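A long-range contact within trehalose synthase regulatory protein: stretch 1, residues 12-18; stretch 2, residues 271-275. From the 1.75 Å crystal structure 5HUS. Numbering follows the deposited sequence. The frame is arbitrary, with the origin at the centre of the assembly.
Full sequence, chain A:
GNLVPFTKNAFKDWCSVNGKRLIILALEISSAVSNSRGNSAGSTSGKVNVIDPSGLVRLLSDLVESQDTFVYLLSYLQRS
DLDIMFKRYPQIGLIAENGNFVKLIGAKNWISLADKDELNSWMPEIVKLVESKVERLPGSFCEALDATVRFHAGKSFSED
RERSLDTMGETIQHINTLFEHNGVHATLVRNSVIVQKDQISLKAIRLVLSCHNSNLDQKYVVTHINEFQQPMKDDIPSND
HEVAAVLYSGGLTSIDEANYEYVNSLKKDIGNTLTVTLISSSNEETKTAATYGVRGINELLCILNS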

# COMPACT_ATOMS: atom_id res chain seq x y z
N LYS A 12 -17.15 14.80 -4.22
CA LYS A 12 -17.92 15.04 -5.44
C LYS A 12 -17.24 16.06 -6.35
O LYS A 12 -17.34 15.97 -7.57
CB LYS A 12 -19.34 15.51 -5.10
CG LYS A 12 -20.23 14.42 -4.54
CD LYS A 12 -20.29 13.23 -5.48
CE LYS A 12 -21.29 12.19 -4.99
NZ LYS A 12 -21.40 11.04 -5.92
N ASP A 13 -16.56 17.03 -5.75
CA ASP A 13 -15.76 17.98 -6.51
C ASP A 13 -14.64 17.26 -7.24
O ASP A 13 -14.36 17.52 -8.41
CB ASP A 13 -15.19 19.07 -5.60
CG ASP A 13 -16.23 20.11 -5.22
OD1 ASP A 13 -17.28 20.18 -5.90
OD2 ASP A 13 -16.00 20.85 -4.24
N TRP A 14 -13.99 16.34 -6.53
CA TRP A 14 -12.93 15.53 -7.11
C TRP A 14 -13.46 14.66 -8.25
O TRP A 14 -12.78 14.48 -9.27
CB TRP A 14 -12.29 14.65 -6.01
CG TRP A 14 -11.34 13.61 -6.52
CD1 TRP A 14 -10.00 13.77 -6.76
CD2 TRP A 14 -11.64 12.24 -6.82
NE1 TRP A 14 -9.46 12.59 -7.21
CE2 TRP A 14 -10.44 11.64 -7.25
CE3 TRP A 14 -12.81 11.47 -6.77
CZ2 TRP A 14 -10.38 10.30 -7.63
CZ3 TRP A 14 -12.75 10.14 -7.15
CH2 TRP A 14 -11.54 9.57 -7.57
N CYS A 15 -14.68 14.15 -8.10
CA CYS A 15 -15.33 13.35 -9.14
C CYS A 15 -15.71 14.16 -10.37
O CYS A 15 -16.02 13.59 -11.42
CB CYS A 15 -16.60 12.69 -8.59
SG CYS A 15 -16.36 11.38 -7.40
N SER A 16 -15.72 15.48 -10.24
CA SER A 16 -16.25 16.34 -11.29
C SER A 16 -15.26 16.47 -12.44
O SER A 16 -14.71 17.54 -12.70
CB SER A 16 -16.60 17.72 -10.73
OG SER A 16 -17.35 18.46 -11.67
N VAL A 17 -15.02 15.35 -13.13
CA VAL A 17 -14.08 15.32 -14.24
C VAL A 17 -14.65 14.53 -15.41
O VAL A 17 -15.61 13.77 -15.26
CB VAL A 17 -12.72 14.69 -13.84
CG1 VAL A 17 -12.00 15.55 -12.82
CG2 VAL A 17 -12.93 13.27 -13.30
N ASN A 18 -14.03 14.71 -16.57
CA ASN A 18 -14.38 13.93 -17.74
C ASN A 18 -13.31 12.89 -18.01
O ASN A 18 -12.26 13.19 -18.59
CB ASN A 18 -14.56 14.85 -18.95
CG ASN A 18 -15.19 14.14 -20.13
OD1 ASN A 18 -15.70 13.02 -20.00
ND2 ASN A 18 -15.17 14.78 -21.29
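Stretch 2 (271-275) GNTLT

Where a helix gives way to a loop, backbone carbonyls can lack helical partners, and a side chain from a distant segment can take up one of them. Here the two stretches lie at least 255 residues apart wherever they touch. Stretch 1 enters as helix and then loosens: W14 keeps helical angles (-62/-38), whereas S16 (-77/66) turns the chain and V17 (-137/164) is extended. Two backbone hydrogen bonds mark the turn, S16 N to D13 O at 3.1 Å and a short one, V17 N to C15 O, at 2.6 Å. Stretch 2 begins at G271, whose angles (131/-77) would jam a CB against the preceding carbonyl oxygen, and continues from N272 as a strand. The backbones come nearest at W14 and N272, with CA to CA 6.0 Å, and the strand then runs on past the indole of W14, roughly opposite in direction to stretch 1.

N272 is the centre of the polar contact. Its CB points toward stretch 1, and with chi1 at -82° (m) the amide reaches the backbone of stretch 1, where N272 ND2 donates a nearly linear hydrogen bond to W14 O (3.0 Å, 169°). The same nitrogen also donates to a water at 2.9 Å from N272 ND2, and that water donates to S16 O at 2.5 Å, so one amide group serves two carbonyls, one through water. V17, pointing toward the strand, packs its CG1 3.3 Å from N272 ND2.

The apolar part of the contact belongs to W14. Its CA-to-CB bond leaves sideways, but chi1 at 171° (t) brings the ring nearer the strand, so that W14 CD1 lies 3.7 Å from L274 CB and 3.9 Å from N272 CB. Strand alternation explains the pattern: N272 and L274 point toward stretch 1, while T273 between them points away and offers backbone, its C 3.9 Å from W14 CD1.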

# COMPACT_ATOMS: atom_id res chain seq x y z
N GLY A 271 -4.70 15.77 -13.16
CA GLY A 271 -5.77 16.76 -13.18
C GLY A 271 -6.39 16.98 -11.81
O GLY A 271 -6.11 17.99 -11.15
N ASN A 272 -7.24 16.05 -11.39
CA ASN A 272 -7.73 16.03 -10.02
C ASN A 272 -7.00 14.97 -9.22
O ASN A 272 -6.89 13.83 -9.66
CB ASN A 272 -9.24 15.79 -9.99
CG ASN A 272 -10.03 17.05 -10.22
OD1 ASN A 272 -9.48 18.07 -10.63
ND2 ASN A 272 -11.33 16.99 -9.96
N THR A 273 -6.47 15.36 -8.06
CA THR A 273 -5.85 14.42 -7.13
C THR A 273 -6.37 14.72 -5.74
O THR A 273 -6.72 15.86 -5.43
CB THR A 273 -4.30 14.50 -7.14
OG1 THR A 273 -3.86 15.76 -6.62
CG2 THR A 273 -3.75 14.32 -8.55
N LEU A 274 -6.45 13.70 -4.90
CA LEU A 274 -6.91 13.89 -3.54
C LEU A 274 -6.23 12.86 -2.65
O LEU A 274 -6.18 11.68 -2.98
CB LEU A 274 -8.44 13.77 -3.45
CG LEU A 274 -9.16 14.09 -2.13
CD1 LEU A 274 -10.61 14.45 -2.41
CD2 LEU A 274 -9.10 12.94 -1.13
N THR A 275 -5.69 13.32 -1.54
CA THR A 275 -5.13 12.43 -0.54
C THR A 275 -5.88 12.63 0.77
O THR A 275 -6.15 13.76 1.17
CB THR A 275 -3.63 12.68 -0.34
OG1 THR A 275 -3.40 14.08 -0.12
CG2 THR A 275 -2.84 12.24 -1.57
O HOH W 1 -13.04 18.88 -11.35